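Local coordinates for MUTM (fpg) protein (Thermus thermophilus, PDB 1EE8) that belongs to the formamidopyrimidine-DNA glycosylase (Fpg/MutM) family, combining a beta-rich N-terminal domain with an H2TH domain and a zinc finger, at residues R11-L16 with R91-H96. Residues are numbered along the deposited sequence; the frame is centred on the assembly and turned at random.
Sequences RRLRPL and RTLYFH
Leu-13 meets Leu-93, and Leu-16 meets the guanidinium of Arg-91, where helix 3-17 packs against strand 92-96 and the residue just ahead of it in the beta-rich N-terminal domain of the Fpg family. The site illustrates how a helix can pack against one strand of a sheet through two side-chain pairs, one of apolar tips and, beside it, one with the flat end of a partly exposed arginine. The inner pair is the simpler one. Leu-13 and Leu-93 approach tip to tip, CD2 of Leu-13 lying 4.0 Å from CD2 of Leu-93, a buried van der Waals contact between single methyl groups. In both residues CG stands beside the backbone N and anti to the carbonyl carbon (chi1 -66° in Leu-13, -54° in Leu-93), which carries the branched ends into the space between helix and strand. Leu-93 also touches Leu-76, in a loop, and Leu-86, on strand 82-88.

Three residues further along the helix, the geometry changes from end-on to oblique. Arg-91, just ahead of the strand, folds its chain at chi3 (52°) and brings its guanidinium to Leu-16. There CD2 of Leu-16 sits over one face of the planar group, 3.9 Å from CZ of Arg-91, while CB of Leu-16 lies 3.9 Å from NH1 of Arg-91. The methyl thus lies over the flat of the group, whereas the guanidinium N-H bonds point within its plane.

No hydrogen bond crosses between the segments, and the whole interface buries a modest 195 Å². Where the helix kinks, the N of Leu-16 bonds to the O of Leu-13 at 2.8 Å, an i to i-3 bond linking the two contact-making leucines through their backbone. The nearest polar approach between the two segments, too long to count as a hydrogen bond, is NH1 of Arg-91 at 3.6 Å from the carbonyl O of Leu-16.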
ATOM      1  N   ARG A  11       2.185  -4.828  25.782  1.00 25.10           N
ATOM      2  CA  ARG A  11       1.237  -5.350  26.762  1.00 25.47           C
ATOM      3  C   ARG A  11       0.079  -4.403  27.047  1.00 25.59           C
ATOM      4  O   ARG A  11      -1.055  -4.844  27.208  1.00 26.71           O
ATOM      5  CB  ARG A  11       1.968  -5.701  28.061  1.00 25.48           C
ATOM      6  CG  ARG A  11       3.019  -6.787  27.854  1.00 27.55           C
ATOM      7  CD  ARG A  11       3.762  -7.153  29.125  1.00 27.98           C
ATOM      8  NE  ARG A  11       4.710  -8.232  28.853  1.00 30.01           N
ATOM      9  CZ  ARG A  11       5.303  -8.967  29.787  1.00 29.41           C
ATOM     10  NH1 ARG A  11       5.052  -8.746  31.068  1.00 29.15           N
ATOM     11  NH2 ARG A  11       6.141  -9.928  29.432  1.00 28.03           N
ATOM     12  N   ARG A  12       0.345  -3.102  27.095  1.00 25.37           N
ATOM     13  CA  ARG A  12      -0.720  -2.144  27.361  1.00 25.18           C
ATOM     14  C   ARG A  12      -1.689  -2.003  26.191  1.00 24.50           C
ATOM     15  O   ARG A  12      -2.895  -1.883  26.385  1.00 23.36           O
ATOM     16  CB  ARG A  12      -0.142  -0.769  27.695  1.00 26.48           C
ATOM     17  CG  ARG A  12       0.653  -0.731  28.983  1.00 30.47           C
ATOM     18  CD  ARG A  12      -0.216  -1.089  30.180  1.00 32.82           C
ATOM     19  NE  ARG A  12       0.520  -0.940  31.431  1.00 36.59           N
ATOM     20  CZ  ARG A  12      -0.030  -1.021  32.638  1.00 38.38           C
ATOM     21  NH1 ARG A  12      -1.331  -1.252  32.761  1.00 38.98           N
ATOM     22  NH2 ARG A  12       0.721  -0.860  33.724  1.00 39.07           N
ATOM     23  N   LEU A  13      -1.159  -2.024  24.975  1.00 23.70           N
ATOM     24  CA  LEU A  13      -2.001  -1.874  23.798  1.00 24.41           C
ATOM     25  C   LEU A  13      -2.804  -3.106  23.392  1.00 24.22           C
ATOM     26  O   LEU A  13      -3.927  -2.971  22.921  1.00 24.36           O
ATOM     27  CB  LEU A  13      -1.163  -1.417  22.594  1.00 22.54           C
ATOM     28  CG  LEU A  13      -0.511  -0.035  22.619  1.00 22.18           C
ATOM     29  CD1 LEU A  13       0.206   0.199  21.292  1.00 22.59           C
ATOM     30  CD2 LEU A  13      -1.554   1.044  22.856  1.00 21.04           C
ATOM     31  N   ARG A  14      -2.247  -4.300  23.568  1.00 25.20           N
ATOM     32  CA  ARG A  14      -2.956  -5.505  23.141  1.00 27.58           C
ATOM     33  C   ARG A  14      -4.407  -5.627  23.589  1.00 28.81           C
ATOM     34  O   ARG A  14      -5.276  -5.933  22.774  1.00 29.91           O
ATOM     35  CB  ARG A  14      -2.174  -6.768  23.520  1.00 27.96           C
ATOM     36  CG  ARG A  14      -0.922  -6.966  22.675  1.00 29.91           C
ATOM     37  CD  ARG A  14      -0.586  -8.440  22.492  1.00 31.87           C
ATOM     38  NE  ARG A  14      -0.462  -9.126  23.769  1.00 34.38           N
ATOM     39  CZ  ARG A  14      -0.410 -10.445  23.913  1.00 33.49           C
ATOM     40  NH1 ARG A  14      -0.475 -11.246  22.853  1.00 32.43           N
ATOM     41  NH2 ARG A  14      -0.286 -10.960  25.126  1.00 33.37           N
ATOM     42  N   PRO A  15      -4.698  -5.381  24.875  1.00 30.26           N
ATOM     43  CA  PRO A  15      -6.085  -5.484  25.350  1.00 30.16           C
ATOM     44  C   PRO A  15      -6.977  -4.403  24.740  1.00 30.88           C
ATOM     45  O   PRO A  15      -8.206  -4.496  24.788  1.00 31.32           O
ATOM     46  CB  PRO A  15      -5.960  -5.292  26.863  1.00 30.82           C
ATOM     47  CG  PRO A  15      -4.517  -5.599  27.164  1.00 30.97           C
ATOM     48  CD  PRO A  15      -3.790  -5.036  25.981  1.00 30.80           C
ATOM     49  N   LEU A  16      -6.352  -3.378  24.171  1.00 29.61           N
ATOM     50  CA  LEU A  16      -7.087  -2.265  23.584  1.00 29.82           C
ATOM     51  C   LEU A  16      -7.270  -2.311  22.072  1.00 28.70           C
ATOM     52  O   LEU A  16      -8.185  -1.685  21.546  1.00 29.52           O
ATOM     53  CB  LEU A  16      -6.397  -0.941  23.941  1.00 30.29           C
ATOM     54  CG  LEU A  16      -6.166  -0.613  25.416  1.00 30.74           C
ATOM     55  CD1 LEU A  16      -5.354   0.681  25.536  1.00 30.75           C
ATOM     56  CD2 LEU A  16      -7.510  -0.483  26.124  1.00 31.57           C
ATOM     57  N   ARG A  91     -11.349   3.087  18.861  1.00 28.01           N
ATOM     58  CA  ARG A  91     -10.583   4.201  19.403  1.00 26.47           C
ATOM     59  C   ARG A  91      -9.427   4.585  18.495  1.00 24.75           C
ATOM     60  O   ARG A  91      -9.270   4.039  17.409  1.00 22.68           O
ATOM     61  CB  ARG A  91     -10.029   3.851  20.781  1.00 27.66           C
ATOM     62  CG  ARG A  91      -9.142   2.620  20.792  1.00 29.28           C
ATOM     63  CD  ARG A  91      -8.088   2.723  21.875  1.00 30.89           C
ATOM     64  NE  ARG A  91      -8.635   3.025  23.198  1.00 33.30           N
ATOM     65  CZ  ARG A  91      -9.389   2.195  23.911  1.00 34.75           C
ATOM     66  NH1 ARG A  91      -9.703   0.996  23.435  1.00 36.91           N
ATOM     67  NH2 ARG A  91      -9.807   2.555  25.118  1.00 34.12           N
ATOM     68  N   THR A  92      -8.611   5.517  18.967  1.00 23.81           N
ATOM     69  CA  THR A  92      -7.471   5.996  18.195  1.00 22.31           C
ATOM     70  C   THR A  92      -6.183   6.000  19.013  1.00 21.95           C
ATOM     71  O   THR A  92      -6.191   6.344  20.198  1.00 23.20           O
ATOM     72  CB  THR A  92      -7.762   7.421  17.672  1.00 21.56           C
ATOM     73  OG1 THR A  92      -8.831   7.358  16.724  1.00 22.12           O
ATOM     74  CG2 THR A  92      -6.535   8.033  16.988  1.00 20.44           C
ATOM     75  N   LEU A  93      -5.084   5.602  18.378  1.00 20.03           N
ATOM     76  CA  LEU A  93      -3.775   5.590  19.019  1.00 18.85           C
ATOM     77  C   LEU A  93      -2.973   6.720  18.377  1.00 18.28           C
ATOM     78  O   LEU A  93      -2.954   6.843  17.151  1.00 19.11           O
ATOM     79  CB  LEU A  93      -3.052   4.261  18.762  1.00 19.58           C
ATOM     80  CG  LEU A  93      -3.780   2.967  19.124  1.00 19.35           C
ATOM     81  CD1 LEU A  93      -2.865   1.782  18.858  1.00 19.47           C
ATOM     82  CD2 LEU A  93      -4.186   3.004  20.598  1.00 18.10           C
ATOM     83  N   TYR A  94      -2.307   7.535  19.185  1.00 16.24           N
ATOM     84  CA  TYR A  94      -1.528   8.644  18.636  1.00 16.31           C
ATOM     85  C   TYR A  94      -0.032   8.411  18.786  1.00 16.08           C
ATOM     86  O   TYR A  94       0.437   8.049  19.863  1.00 15.69           O
ATOM     87  CB  TYR A  94      -1.902   9.957  19.326  1.00 16.50           C
ATOM     88  CG  TYR A  94      -3.385  10.240  19.298  1.00 16.24           C
ATOM     89  CD1 TYR A  94      -4.211   9.822  20.340  1.00 15.86           C
ATOM     90  CD2 TYR A  94      -3.967  10.903  18.216  1.00 15.86           C
ATOM     91  CE1 TYR A  94      -5.589  10.059  20.310  1.00 15.84           C
ATOM     92  CE2 TYR A  94      -5.344  11.141  18.171  1.00 15.60           C
ATOM     93  CZ  TYR A  94      -6.146  10.716  19.226  1.00 16.89           C
ATOM     94  OH  TYR A  94      -7.501  10.951  19.192  1.00 17.29           O
ATOM     95  N   PHE A  95       0.703   8.617  17.695  1.00 15.35           N
ATOM     96  CA  PHE A  95       2.144   8.437  17.696  1.00 15.53           C
ATOM     97  C   PHE A  95       2.806   9.772  18.053  1.00 14.87           C
ATOM     98  O   PHE A  95       2.950  10.665  17.223  1.00 14.17           O
ATOM     99  CB  PHE A  95       2.610   7.932  16.323  1.00 17.41           C
ATOM    100  CG  PHE A  95       4.077   7.585  16.263  1.00 20.77           C
ATOM    101  CD1 PHE A  95       4.956   8.361  15.515  1.00 21.29           C
ATOM    102  CD2 PHE A  95       4.576   6.492  16.959  1.00 21.94           C
ATOM    103  CE1 PHE A  95       6.321   8.056  15.459  1.00 23.70           C
ATOM    104  CE2 PHE A  95       5.940   6.175  16.915  1.00 25.94           C
ATOM    105  CZ  PHE A  95       6.816   6.961  16.162  1.00 24.29           C
ATOM    106  N   HIS A  96       3.164   9.884  19.321  1.00 14.48           N
ATOM    107  CA  HIS A  96       3.805  11.056  19.895  1.00 16.34           C
ATOM    108  C   HIS A  96       5.299  10.931  19.611  1.00 17.04           C
ATOM    109  O   HIS A  96       5.898   9.899  19.910  1.00 17.42           O
ATOM    110  CB  HIS A  96       3.561  11.049  21.405  1.00 15.03           C
ATOM    111  CG  HIS A  96       4.364  12.061  22.160  1.00 17.82           C
ATOM    112  ND1 HIS A  96       4.152  13.420  22.043  1.00 17.07           N
ATOM    113  CD2 HIS A  96       5.380  11.912  23.042  1.00 18.60           C
ATOM    114  CE1 HIS A  96       5.001  14.063  22.823  1.00 18.86           C
ATOM    115  NE2 HIS A  96       5.757  13.172  23.439  1.00 19.93           N
TER